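Local coordinates for protein cytochrome c (Pseudomonas aeruginosa, PDB 6RTE) that probably completes heme d1 biosynthesis by dehydrogenating dihydro-heme d1, on an eight-bladed beta-propeller joined to a heme c-binding part, at residues A[371-376]-A[380-385]; A[416-421]-A[426-431]; A[319-324]-A[361-366]; A[439-444]-A[461-466]; A[274-277]-A[282-285]. All coordinates share one frame; numbering follows the deposited sequence.

In the fold
Read from the N terminus, the five contacts come strictly in series, and none nests in or crosses another. Interaction 5 closes the short hairpin between strands 270-276 and 281-286. Interaction 3 closes a longer loop, joining a turn of the following blade to the first strand of the blade after that; F319 and Y323 also pack back on interaction 5. Interaction 1 is the central hairpin of that same blade, beside strand 362-365 of interaction 3. Interaction 2 is the central hairpin of the next blade and packs on interaction 1 through T416 and I430. Interaction 4 then joins its last strand to the following blade, so the set traces part of the propeller ring.

Interaction 1 of 5, residues A[371-376]-A[380-385]; sequences VFATPN and GVISVI
I385 O accepts the backbone N-H of F372 in the carbonyl plane, with F372 N to I385 O at 2.8 Å and 167° at the hydrogen. F372 O takes the N-H of I385 in return, making these two an antiparallel hydrogen-bonded pair. T374 and S383 form the next such pair, with T374 N to S383 O at 2.9 Å and S383 N to T374 O at 3.1 Å, both more bent. S383 O has a second visitor: the CA-H of A373 points at it, A373 CA lying 3.2 Å from S383 O. Between the two pairs sits the non-hydrogen-bonded pair A373 and V384, and A373 CB rests 4.1 Å from V384 CG2.

This is the central hairpin of one propeller blade. On the face of A373, I382 CD1 reaches across to P375 CA at 3.7 Å, and M405 of the next blade covers A373, P375 and I382. On the other face I385 CB lies at the edge of the F372 ring, and T374 CG2 meets S383 CB at 4.0 Å.

Beyond the last pair a water takes over, accepting weakly from N376 N and donating to V381 O at 2.8 Å. The N376 amide is bonded outside the two strands: its ND2 donates to S353 O, while OD1 accepts from the backbone N of S378 and R379 in the connecting turn.

The strands are thus held by main-chain bonds, with apolar contacts on both faces, while water and the N376 amide tie down the end where the regular pairing stops.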
# COMPACT_ATOMS: atom_id res chain seq x y z
N VAL A 371 -17.85 -7.39 15.38
CA VAL A 371 -18.26 -7.86 14.06
C VAL A 371 -17.20 -7.42 13.06
O VAL A 371 -16.49 -6.43 13.28
CB VAL A 371 -19.67 -7.35 13.68
CG1 VAL A 371 -19.67 -5.85 13.44
CG2 VAL A 371 -20.20 -8.09 12.48
N PHE A 372 -17.07 -8.17 11.97
CA PHE A 372 -16.06 -7.91 10.95
C PHE A 372 -16.73 -7.87 9.58
O PHE A 372 -17.58 -8.71 9.27
CB PHE A 372 -14.97 -8.99 10.98
CG PHE A 372 -13.97 -8.89 9.84
CD1 PHE A 372 -12.93 -7.98 9.89
CD2 PHE A 372 -14.07 -9.73 8.75
CE1 PHE A 372 -12.01 -7.90 8.86
CE2 PHE A 372 -13.16 -9.66 7.71
CZ PHE A 372 -12.12 -8.74 7.77
N ALA A 373 -16.33 -6.89 8.77
CA ALA A 373 -16.89 -6.71 7.44
C ALA A 373 -15.75 -6.58 6.43
O ALA A 373 -14.73 -5.96 6.71
CB ALA A 373 -17.78 -5.47 7.38
N THR A 374 -15.94 -7.18 5.25
CA THR A 374 -14.91 -7.17 4.23
C THR A 374 -15.49 -6.94 2.85
O THR A 374 -16.53 -7.52 2.50
CB THR A 374 -14.12 -8.49 4.24
OG1 THR A 374 -13.11 -8.45 3.22
CG2 THR A 374 -15.05 -9.68 3.98
N PRO A 375 -14.84 -6.09 2.03
CA PRO A 375 -15.23 -5.99 0.62
C PRO A 375 -14.78 -7.22 -0.16
O PRO A 375 -14.25 -8.16 0.44
CB PRO A 375 -14.52 -4.72 0.15
CG PRO A 375 -13.30 -4.64 1.01
CD PRO A 375 -13.70 -5.21 2.35
N ASN A 376 -14.96 -7.22 -1.48
CA ASN A 376 -14.72 -8.41 -2.29
C ASN A 376 -14.15 -8.03 -3.65
O ASN A 376 -14.61 -7.08 -4.28
CB ASN A 376 -16.02 -9.21 -2.46
CG ASN A 376 -15.77 -10.62 -2.96
OD1 ASN A 376 -15.41 -10.82 -4.12
ND2 ASN A 376 -15.96 -11.59 -2.08
N GLY A 380 -19.68 -8.62 -6.07
CA GLY A 380 -20.18 -7.38 -5.52
C GLY A 380 -20.97 -7.58 -4.24
O GLY A 380 -22.21 -7.56 -4.27
N VAL A 381 -20.28 -7.76 -3.12
CA VAL A 381 -20.94 -8.05 -1.85
C VAL A 381 -20.02 -7.62 -0.71
O VAL A 381 -18.79 -7.71 -0.81
CB VAL A 381 -21.30 -9.56 -1.75
CG1 VAL A 381 -20.03 -10.41 -1.83
CG2 VAL A 381 -22.07 -9.85 -0.47
N ILE A 382 -20.63 -7.15 0.37
CA ILE A 382 -19.92 -6.84 1.61
C ILE A 382 -20.30 -7.93 2.61
O ILE A 382 -21.46 -7.99 3.06
CB ILE A 382 -20.28 -5.45 2.15
CG1 ILE A 382 -19.98 -4.36 1.11
CG2 ILE A 382 -19.53 -5.18 3.46
CD1 ILE A 382 -18.52 -4.22 0.74
N SER A 383 -19.35 -8.78 2.96
CA SER A 383 -19.60 -9.88 3.89
C SER A 383 -19.33 -9.44 5.32
O SER A 383 -18.26 -8.89 5.61
CB SER A 383 -18.72 -11.09 3.54
OG SER A 383 -19.00 -11.57 2.24
N VAL A 384 -20.29 -9.68 6.20
CA VAL A 384 -20.19 -9.32 7.61
C VAL A 384 -20.12 -10.61 8.43
O VAL A 384 -21.02 -11.46 8.33
CB VAL A 384 -21.36 -8.44 8.06
CG1 VAL A 384 -21.18 -8.00 9.50
CG2 VAL A 384 -21.50 -7.23 7.14
N ILE A 385 -19.07 -10.75 9.23
CA ILE A 385 -18.83 -11.94 10.03
C ILE A 385 -18.96 -11.58 11.50
O ILE A 385 -18.61 -10.47 11.92
CB ILE A 385 -17.44 -12.54 9.73
CG1 ILE A 385 -17.28 -12.87 8.25
CG2 ILE A 385 -17.18 -13.76 10.61
CD1 ILE A 385 -18.37 -13.76 7.67
O HOH W 1 -17.21 -5.82 -2.08

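Interaction 2 of 5, residues A[416-421]-A[426-431]; sequences TDTFLG and EILLID
T416 and L428 bond to each other twice through their main chains. T416 N reaches L428 O at 2.9 Å in the carbonyl plane, whereas L428 N approaches T416 O at 2.8 Å from above that carbonyl's plane, 43° out of it. Farther along, the strands splay and a water fills in, accepting from T418 N and donating to E426 O at 2.8 Å. The chain of 416-421 is meanwhile turned by D417, whose OD1 accepts the N-H of F419 (D417 OD1 to F419 N 2.7 Å), an Asx turn leading into a type I turn from T418 to G421. D417 also receives the backbone N-H groups of F403 and F404.

Strands 413-417 and 427-431 are the middle pair of a four-strand propeller blade. E426 is salt-bridged to R440 on the neighbouring strand, and F419 meets W466 of the following blade edge-to-face.

T416 turns OG1 anti to its backbone N (chi1 -168°), where it bonds to F404 O; this leaves the methyl CG2 between N and the carbonyl carbon, 4.0 Å from I430 CD1. On the opposite face of the hairpin, I427 bends its CD1 back to D417 CB at 3.8 Å.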
# COMPACT_ATOMS: atom_id res chain seq x y z
N THR A 416 -17.54 2.26 2.13
CA THR A 416 -16.88 1.38 1.17
C THR A 416 -17.28 1.81 -0.25
O THR A 416 -17.82 2.90 -0.45
CB THR A 416 -17.21 -0.09 1.47
OG1 THR A 416 -16.35 -0.95 0.70
CG2 THR A 416 -18.67 -0.40 1.14
N ASP A 417 -17.00 0.96 -1.23
CA ASP A 417 -17.08 1.37 -2.63
C ASP A 417 -17.35 0.15 -3.51
O ASP A 417 -17.44 -0.98 -3.03
CB ASP A 417 -15.77 2.05 -3.06
CG ASP A 417 -14.57 1.13 -2.91
OD1 ASP A 417 -14.51 0.12 -3.63
OD2 ASP A 417 -13.70 1.42 -2.05
N THR A 418 -17.48 0.41 -4.82
CA THR A 418 -17.43 -0.63 -5.85
C THR A 418 -16.31 -0.27 -6.82
O THR A 418 -16.49 -0.30 -8.05
CB THR A 418 -18.77 -0.78 -6.57
OG1 THR A 418 -19.00 0.36 -7.40
CG2 THR A 418 -19.91 -0.93 -5.57
N PHE A 419 -15.16 0.09 -6.24
CA PHE A 419 -13.99 0.58 -6.96
C PHE A 419 -13.63 -0.28 -8.16
O PHE A 419 -13.15 0.25 -9.17
CB PHE A 419 -12.82 0.63 -5.95
CG PHE A 419 -11.58 1.32 -6.45
CD1 PHE A 419 -11.47 2.70 -6.43
CD2 PHE A 419 -10.48 0.57 -6.88
CE1 PHE A 419 -10.31 3.34 -6.86
CE2 PHE A 419 -9.32 1.20 -7.32
CZ PHE A 419 -9.24 2.59 -7.30
N LEU A 420 -13.87 -1.59 -8.09
CA LEU A 420 -13.44 -2.52 -9.12
C LEU A 420 -14.56 -2.94 -10.07
O LEU A 420 -14.33 -3.76 -10.95
CB LEU A 420 -12.83 -3.77 -8.47
CG LEU A 420 -11.72 -3.57 -7.44
CD1 LEU A 420 -11.40 -4.88 -6.75
CD2 LEU A 420 -10.46 -2.98 -8.08
N GLY A 421 -15.77 -2.40 -9.90
CA GLY A 421 -16.88 -2.79 -10.73
C GLY A 421 -17.01 -1.95 -11.99
O GLY A 421 -16.33 -0.95 -12.17
N GLU A 426 -19.58 5.60 -6.79
CA GLU A 426 -20.41 5.75 -5.60
C GLU A 426 -19.69 5.18 -4.40
O GLU A 426 -19.14 4.07 -4.46
CB GLU A 426 -21.76 5.05 -5.80
CG GLU A 426 -22.95 5.82 -5.25
CD GLU A 426 -24.25 5.42 -5.93
OE1 GLU A 426 -24.54 5.95 -7.02
OE2 GLU A 426 -24.97 4.56 -5.37
N ILE A 427 -19.70 5.94 -3.30
CA ILE A 427 -19.23 5.48 -2.00
C ILE A 427 -20.46 5.11 -1.17
O ILE A 427 -21.40 5.90 -1.07
CB ILE A 427 -18.40 6.57 -1.29
CG1 ILE A 427 -17.17 6.92 -2.13
CG2 ILE A 427 -18.00 6.12 0.11
CD1 ILE A 427 -16.23 5.75 -2.41
N LEU A 428 -20.45 3.91 -0.60
CA LEU A 428 -21.60 3.39 0.13
C LEU A 428 -21.38 3.56 1.62
O LEU A 428 -20.30 3.26 2.13
CB LEU A 428 -21.82 1.91 -0.20
CG LEU A 428 -21.84 1.58 -1.69
CD1 LEU A 428 -21.91 0.08 -1.90
CD2 LEU A 428 -23.01 2.29 -2.36
N LEU A 429 -22.41 4.02 2.31
CA LEU A 429 -22.38 4.17 3.77
C LEU A 429 -23.28 3.09 4.36
O LEU A 429 -24.51 3.18 4.30
CB LEU A 429 -22.83 5.57 4.18
CG LEU A 429 -21.72 6.63 4.14
CD1 LEU A 429 -21.12 6.75 2.75
CD2 LEU A 429 -22.24 7.98 4.62
N ILE A 430 -22.66 2.05 4.92
CA ILE A 430 -23.37 0.93 5.51
C ILE A 430 -23.58 1.22 6.99
O ILE A 430 -22.62 1.34 7.75
CB ILE A 430 -22.59 -0.38 5.32
CG1 ILE A 430 -22.43 -0.69 3.82
CG2 ILE A 430 -23.29 -1.54 6.03
CD1 ILE A 430 -21.56 -1.90 3.53
N ASP A 431 -24.85 1.33 7.39
CA ASP A 431 -25.17 1.56 8.79
C ASP A 431 -24.61 0.44 9.65
O ASP A 431 -24.87 -0.74 9.40
CB ASP A 431 -26.69 1.67 8.96
CG ASP A 431 -27.10 2.07 10.36
OD1 ASP A 431 -27.19 3.29 10.63
OD2 ASP A 431 -27.32 1.18 11.21
O HOH W 2 -17.02 3.28 -6.07

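Interaction 3 of 5, residues A[319-324]-A[361-366]; sequences FSPDYR and GIYWKR
P321 and Y363 make a CH-pi contact between two neighbouring blades of the beta-propeller: the proline belongs to the turn between strands 317-319 and 325-330, the tyrosine to strand 362-365 at the edge of the next blade's sheet. The turn is type I, from S320 to Y323, closed by Y323 N to S320 O at 2.9 Å. Within it D322 OD1 accepts the N-H of R324 from above the carboxylate plane, an Asx turn (R324 N to D322 OD1 2.9 Å).

Y363 points its side chain at this turn. Its CG stands anti to the carbonyl carbon (chi1 -56°), which carries the ring across to the end of strand 317-319, and there its OH hydrogen-bonds to S318 OG. The ring also meets F372 of its own blade with the planes at about 45°, and W370 packs against both Y363 and P321.

The two side chains cross at about a right angle. S320 CA comes obliquely to the ring, 4.0 Å from Y363 CE2. P321 CD lies over one ring face, 4.1 Å from the centroid and 25° off the normal, displaced toward the rim so that its closest ring atom is Y363 CD2 at 3.7 Å.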
# COMPACT_ATOMS: atom_id res chain seq x y z
N PHE A 319 -6.02 -8.58 11.06
CA PHE A 319 -5.82 -8.92 12.47
C PHE A 319 -7.07 -8.60 13.27
O PHE A 319 -7.72 -7.57 13.07
CB PHE A 319 -4.63 -8.17 13.06
CG PHE A 319 -3.31 -8.56 12.44
CD1 PHE A 319 -2.60 -9.64 12.94
CD2 PHE A 319 -2.81 -7.87 11.35
CE1 PHE A 319 -1.40 -10.01 12.37
CE2 PHE A 319 -1.61 -8.25 10.77
CZ PHE A 319 -0.90 -9.32 11.28
N SER A 320 -7.42 -9.51 14.19
CA SER A 320 -8.47 -9.22 15.15
C SER A 320 -8.04 -8.04 16.02
O SER A 320 -6.85 -7.71 16.10
CB SER A 320 -8.75 -10.45 16.02
OG SER A 320 -7.58 -10.97 16.60
N PRO A 321 -9.00 -7.35 16.65
CA PRO A 321 -8.63 -6.15 17.42
C PRO A 321 -7.55 -6.41 18.47
O PRO A 321 -6.72 -5.53 18.70
CB PRO A 321 -9.96 -5.71 18.06
CG PRO A 321 -10.91 -6.86 17.86
CD PRO A 321 -10.45 -7.56 16.62
N ASP A 322 -7.55 -7.58 19.11
CA ASP A 322 -6.55 -7.90 20.12
C ASP A 322 -5.29 -8.54 19.55
O ASP A 322 -4.41 -8.93 20.33
CB ASP A 322 -7.17 -8.83 21.18
CG ASP A 322 -7.45 -10.22 20.63
OD1 ASP A 322 -7.39 -10.42 19.40
OD2 ASP A 322 -7.71 -11.14 21.45
N TYR A 323 -5.20 -8.68 18.23
CA TYR A 323 -4.06 -9.27 17.54
C TYR A 323 -3.78 -10.71 17.95
O TYR A 323 -2.70 -11.25 17.65
CB TYR A 323 -2.80 -8.41 17.72
CG TYR A 323 -2.86 -7.12 16.95
CD1 TYR A 323 -3.47 -5.99 17.50
CD2 TYR A 323 -2.34 -7.02 15.68
CE1 TYR A 323 -3.55 -4.81 16.80
CE2 TYR A 323 -2.42 -5.83 14.96
CZ TYR A 323 -3.02 -4.73 15.53
OH TYR A 323 -3.11 -3.54 14.85
N ARG A 324 -4.73 -11.37 18.61
CA ARG A 324 -4.56 -12.79 18.89
C ARG A 324 -4.84 -13.65 17.67
O ARG A 324 -4.25 -14.73 17.53
CB ARG A 324 -5.46 -13.23 20.05
CG ARG A 324 -4.81 -13.09 21.42
CD ARG A 324 -5.63 -13.75 22.53
NE ARG A 324 -5.74 -15.20 22.36
CZ ARG A 324 -6.86 -15.86 22.09
NH1 ARG A 324 -8.02 -15.22 21.96
NH2 ARG A 324 -6.83 -17.18 21.97
N GLY A 361 -10.73 -5.30 5.41
CA GLY A 361 -11.88 -5.40 6.27
C GLY A 361 -11.69 -4.65 7.57
O GLY A 361 -10.58 -4.36 8.00
N ILE A 362 -12.81 -4.33 8.22
CA ILE A 362 -12.78 -3.54 9.44
C ILE A 362 -13.71 -4.17 10.47
O ILE A 362 -14.59 -4.97 10.16
CB ILE A 362 -13.18 -2.06 9.19
CG1 ILE A 362 -14.61 -1.96 8.69
CG2 ILE A 362 -12.22 -1.43 8.20
CD1 ILE A 362 -15.18 -0.55 8.75
N TYR A 363 -13.48 -3.77 11.72
CA TYR A 363 -14.18 -4.30 12.88
C TYR A 363 -14.93 -3.18 13.57
O TYR A 363 -14.52 -2.01 13.53
CB TYR A 363 -13.19 -4.95 13.87
CG TYR A 363 -12.33 -6.02 13.26
CD1 TYR A 363 -11.27 -5.70 12.41
CD2 TYR A 363 -12.56 -7.37 13.53
CE1 TYR A 363 -10.47 -6.69 11.85
CE2 TYR A 363 -11.77 -8.36 12.98
CZ TYR A 363 -10.73 -8.02 12.15
OH TYR A 363 -9.94 -9.00 11.59
N TRP A 364 -16.05 -3.53 14.20
CA TRP A 364 -16.75 -2.59 15.07
C TRP A 364 -17.70 -3.39 15.95
O TRP A 364 -17.92 -4.58 15.75
CB TRP A 364 -17.50 -1.52 14.25
CG TRP A 364 -18.72 -2.00 13.53
CD1 TRP A 364 -19.98 -2.14 14.05
CD2 TRP A 364 -18.81 -2.37 12.15
NE1 TRP A 364 -20.84 -2.59 13.08
CE2 TRP A 364 -20.15 -2.74 11.90
CE3 TRP A 364 -17.90 -2.42 11.09
CZ2 TRP A 364 -20.60 -3.16 10.65
CZ3 TRP A 364 -18.34 -2.85 9.84
CH2 TRP A 364 -19.68 -3.21 9.63
N LYS A 365 -18.24 -2.71 16.96
CA LYS A 365 -19.12 -3.35 17.93
C LYS A 365 -20.57 -3.16 17.50
O LYS A 365 -21.02 -2.02 17.31
CB LYS A 365 -18.89 -2.79 19.33
CG LYS A 365 -17.43 -2.85 19.77
CD LYS A 365 -17.29 -2.84 21.28
CE LYS A 365 -17.52 -4.23 21.87
NZ LYS A 365 -16.37 -5.14 21.58
N ARG A 366 -21.29 -4.26 17.35
CA ARG A 366 -22.70 -4.26 16.96
C ARG A 366 -23.46 -5.10 17.98
O ARG A 366 -23.31 -6.32 18.01
CB ARG A 366 -22.88 -4.82 15.55
CG ARG A 366 -24.32 -4.87 15.07
CD ARG A 366 -24.43 -5.76 13.83
NE ARG A 366 -25.72 -5.62 13.16
CZ ARG A 366 -26.81 -6.33 13.45
NH1 ARG A 366 -26.78 -7.24 14.42
NH2 ARG A 366 -27.93 -6.13 12.78

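Interaction 4 of 5, residues A[439-444]-A[461-466]; sequences HRLRPS and ALLSVW
Two adjacent blades of the propeller meet here: L441, P443 and S444, at the end of the last strand of one and just beyond it, face L463 and V465 on the second strand of the next. The contact is made by side chains. L441 CD1 touches L463 CD2 at 4.1 Å, the two leucines crossing at about a right angle, and Y475 packs against both of them.

Farther along, V465 puts both its methyls to work. With CG1 anti to the backbone N (chi1 179°), the fork opens toward P443 and S444: V465 CG2 meets P443 CG at 3.9 Å and V465 CG1 meets S444 CB at 3.8 Å. S444 OG lies against the same fork, 3.7 Å from V465 CG2, and its polar partner is elsewhere, a weak hydrogen bond from R485. That arginine also donates to P443 O, so the proline and the serine are both tied to the last strand of the neighbouring blade.

A449 and V452, on that blade's first strand, back P443 and L463 respectively. Blade faces laid against one another through aliphatic side chains, while the strand-to-strand pairing stays within each sheet, are typical of the beta-propeller.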
# COMPACT_ATOMS: atom_id res chain seq x y z
N HIS A 439 -26.83 5.29 2.98
CA HIS A 439 -26.61 6.49 2.18
C HIS A 439 -25.62 6.17 1.07
O HIS A 439 -24.89 5.17 1.12
CB HIS A 439 -26.07 7.65 3.04
CG HIS A 439 -27.03 8.11 4.09
ND1 HIS A 439 -27.09 7.54 5.35
CD2 HIS A 439 -27.96 9.10 4.08
CE1 HIS A 439 -28.02 8.15 6.06
NE2 HIS A 439 -28.56 9.10 5.32
N ARG A 440 -25.59 7.04 0.06
CA ARG A 440 -24.67 6.91 -1.06
C ARG A 440 -24.10 8.27 -1.41
O ARG A 440 -24.80 9.29 -1.31
CB ARG A 440 -25.36 6.29 -2.28
CG ARG A 440 -26.05 4.96 -2.01
CD ARG A 440 -26.93 4.54 -3.19
NE ARG A 440 -26.49 3.28 -3.78
CZ ARG A 440 -27.07 2.10 -3.60
NH1 ARG A 440 -26.58 1.01 -4.19
NH2 ARG A 440 -28.16 1.98 -2.83
N LEU A 441 -22.83 8.30 -1.80
CA LEU A 441 -22.13 9.53 -2.15
C LEU A 441 -21.50 9.37 -3.53
O LEU A 441 -20.80 8.39 -3.79
CB LEU A 441 -21.05 9.87 -1.12
CG LEU A 441 -21.49 10.28 0.29
CD1 LEU A 441 -20.28 10.59 1.15
CD2 LEU A 441 -22.43 11.48 0.25
N ARG A 442 -21.75 10.34 -4.42
CA ARG A 442 -21.31 10.27 -5.82
C ARG A 442 -20.59 11.56 -6.17
O ARG A 442 -21.14 12.43 -6.86
CB ARG A 442 -22.50 10.03 -6.75
CG ARG A 442 -22.12 9.60 -8.15
CD ARG A 442 -23.36 9.24 -8.97
NE ARG A 442 -23.04 8.86 -10.34
CZ ARG A 442 -23.94 8.68 -11.30
NH1 ARG A 442 -25.23 8.83 -11.04
NH2 ARG A 442 -23.56 8.33 -12.52
N PRO A 443 -19.34 11.71 -5.73
CA PRO A 443 -18.67 13.02 -5.87
C PRO A 443 -18.50 13.47 -7.31
O PRO A 443 -18.71 14.65 -7.62
CB PRO A 443 -17.32 12.80 -5.18
CG PRO A 443 -17.09 11.34 -5.23
CD PRO A 443 -18.45 10.71 -5.12
N SER A 444 -18.14 12.56 -8.21
CA SER A 444 -17.92 12.89 -9.62
C SER A 444 -18.62 11.83 -10.46
O SER A 444 -18.02 10.81 -10.82
CB SER A 444 -16.43 12.96 -9.96
OG SER A 444 -15.86 14.15 -9.45
N ALA A 461 -14.96 13.56 6.19
CA ALA A 461 -14.47 12.41 5.44
C ALA A 461 -13.91 12.89 4.11
O ALA A 461 -14.50 13.76 3.46
CB ALA A 461 -15.58 11.39 5.21
N LEU A 462 -12.77 12.33 3.71
CA LEU A 462 -12.06 12.76 2.51
C LEU A 462 -12.07 11.61 1.50
O LEU A 462 -11.45 10.56 1.74
CB LEU A 462 -10.64 13.19 2.84
CG LEU A 462 -10.53 14.58 3.49
CD1 LEU A 462 -11.11 14.60 4.90
CD2 LEU A 462 -9.08 15.03 3.50
N LEU A 463 -12.75 11.83 0.38
CA LEU A 463 -12.92 10.84 -0.68
C LEU A 463 -12.05 11.19 -1.88
O LEU A 463 -11.83 12.37 -2.19
CB LEU A 463 -14.39 10.77 -1.12
CG LEU A 463 -15.37 9.99 -0.25
CD1 LEU A 463 -15.40 10.47 1.20
CD2 LEU A 463 -16.77 10.07 -0.86
N SER A 464 -11.56 10.16 -2.58
CA SER A 464 -10.70 10.32 -3.74
C SER A 464 -11.45 9.98 -5.02
O SER A 464 -12.04 8.90 -5.14
CB SER A 464 -9.46 9.43 -3.62
OG SER A 464 -8.57 9.91 -2.63
N VAL A 465 -11.41 10.90 -5.98
CA VAL A 465 -11.83 10.63 -7.35
C VAL A 465 -10.57 10.29 -8.14
O VAL A 465 -9.75 11.17 -8.42
CB VAL A 465 -12.58 11.82 -7.97
CG1 VAL A 465 -12.98 11.51 -9.41
CG2 VAL A 465 -13.80 12.17 -7.14
N TRP A 466 -10.42 9.01 -8.49
CA TRP A 466 -9.18 8.48 -9.08
C TRP A 466 -9.19 8.73 -10.58
O TRP A 466 -9.40 7.83 -11.40
CB TRP A 466 -9.04 6.98 -8.80
CG TRP A 466 -8.93 6.56 -7.37
CD1 TRP A 466 -9.81 6.81 -6.35
CD2 TRP A 466 -7.88 5.76 -6.81
NE1 TRP A 466 -9.36 6.23 -5.18
CE2 TRP A 466 -8.18 5.58 -5.44
CE3 TRP A 466 -6.71 5.19 -7.32
CZ2 TRP A 466 -7.35 4.85 -4.58
CZ3 TRP A 466 -5.90 4.47 -6.47
CH2 TRP A 466 -6.22 4.30 -5.12

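Interaction 5 of 5, residues A[274-277]-A[282-285]; sequences YTAP and FVVA
Y274 starts its side chain beside V283 O, with CB 3.8 Å from that oxygen. CG is anti to the carbonyl carbon (chi1 -47°), and this sends the ring along the partner strand: Y274 CD1 passes V283 O at 3.5 Å, the oxygen lying at the ring edge near its plane. One atom on, Y274 CE1 comes to A285 CB at 4.4 Å, also at the edge. The tip leaves the hairpin altogether, OH hydrogen-bonding to the backbone N of F317 in the following blade, whose ring also meets the tyrosine ring.

The backbone carrying this side chain belongs to the first two strands of a propeller blade, 270-276 and 281-286, an antiparallel hairpin. Y274 and V283 are its hydrogen-bonded pair here: Y274 N to V283 O and V283 N to Y274 O both measure 2.8 Å, the first more bent (144°) than the second (166°). V283 O therefore serves the main chain of Y274 while also bordering its ring.

On the reverse face T275 and F282, the non-hydrogen-bonded pair, send their side chains out together. T275 OG1 sits obliquely to the F282 ring, 3.4 Å from F282 CE1, and is hydrogen-bonded to V227 O of the preceding blade. Y274 O lies at the edge of that phenyl ring, in its plane, 3.6 Å from F282 CD1. Toward the turn, A276 CB rests on V283 CG2 at 4.2 Å, with Y323 packed against the alanine and F319 against V283.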
# COMPACT_ATOMS: atom_id res chain seq x y z
N TYR A 274 3.54 -6.56 8.17
CA TYR A 274 2.61 -5.87 9.06
C TYR A 274 3.23 -5.74 10.44
O TYR A 274 4.09 -6.54 10.83
CB TYR A 274 1.28 -6.62 9.19
CG TYR A 274 0.66 -7.09 7.89
CD1 TYR A 274 0.98 -8.34 7.35
CD2 TYR A 274 -0.25 -6.31 7.21
CE1 TYR A 274 0.42 -8.78 6.16
CE2 TYR A 274 -0.83 -6.74 6.01
CZ TYR A 274 -0.49 -7.98 5.50
OH TYR A 274 -1.06 -8.41 4.31
N THR A 275 2.77 -4.74 11.19
CA THR A 275 3.14 -4.56 12.59
C THR A 275 1.99 -5.02 13.47
O THR A 275 0.83 -4.74 13.18
CB THR A 275 3.48 -3.10 12.87
OG1 THR A 275 4.55 -2.70 12.01
CG2 THR A 275 3.90 -2.89 14.38
N ALA A 276 2.33 -5.72 14.55
CA ALA A 276 1.36 -6.18 15.55
C ALA A 276 1.75 -5.55 16.88
O ALA A 276 2.51 -6.15 17.66
CB ALA A 276 1.34 -7.70 15.64
N PRO A 277 1.23 -4.37 17.20
CA PRO A 277 1.81 -3.57 18.30
C PRO A 277 1.74 -4.28 19.64
O PRO A 277 2.73 -4.27 20.38
CB PRO A 277 0.98 -2.28 18.28
CG PRO A 277 0.58 -2.15 16.83
CD PRO A 277 0.31 -3.56 16.38
N PHE A 282 6.80 -7.88 14.07
CA PHE A 282 6.36 -7.85 12.68
C PHE A 282 5.77 -9.21 12.32
O PHE A 282 6.24 -10.26 12.79
CB PHE A 282 7.53 -7.54 11.74
CG PHE A 282 8.05 -6.13 11.85
CD1 PHE A 282 7.26 -5.05 11.50
CD2 PHE A 282 9.35 -5.89 12.26
CE1 PHE A 282 7.75 -3.75 11.57
CE2 PHE A 282 9.85 -4.59 12.33
CZ PHE A 282 9.05 -3.53 11.99
N VAL A 283 4.74 -9.19 11.47
CA VAL A 283 4.13 -10.40 10.92
C VAL A 283 4.28 -10.33 9.41
O VAL A 283 4.00 -9.29 8.81
CB VAL A 283 2.66 -10.54 11.33
CG1 VAL A 283 2.03 -11.74 10.64
CG2 VAL A 283 2.50 -10.64 12.86
N VAL A 284 4.74 -11.42 8.80
CA VAL A 284 5.13 -11.45 7.40
C VAL A 284 4.32 -12.52 6.67
O VAL A 284 4.31 -13.69 7.08
CB VAL A 284 6.64 -11.70 7.23
CG1 VAL A 284 7.04 -11.71 5.75
CG2 VAL A 284 7.44 -10.65 8.00
N ALA A 285 3.68 -12.12 5.57
CA ALA A 285 2.99 -13.03 4.67
C ALA A 285 3.92 -13.41 3.52
O ALA A 285 4.48 -12.53 2.86
CB ALA A 285 1.73 -12.39 4.11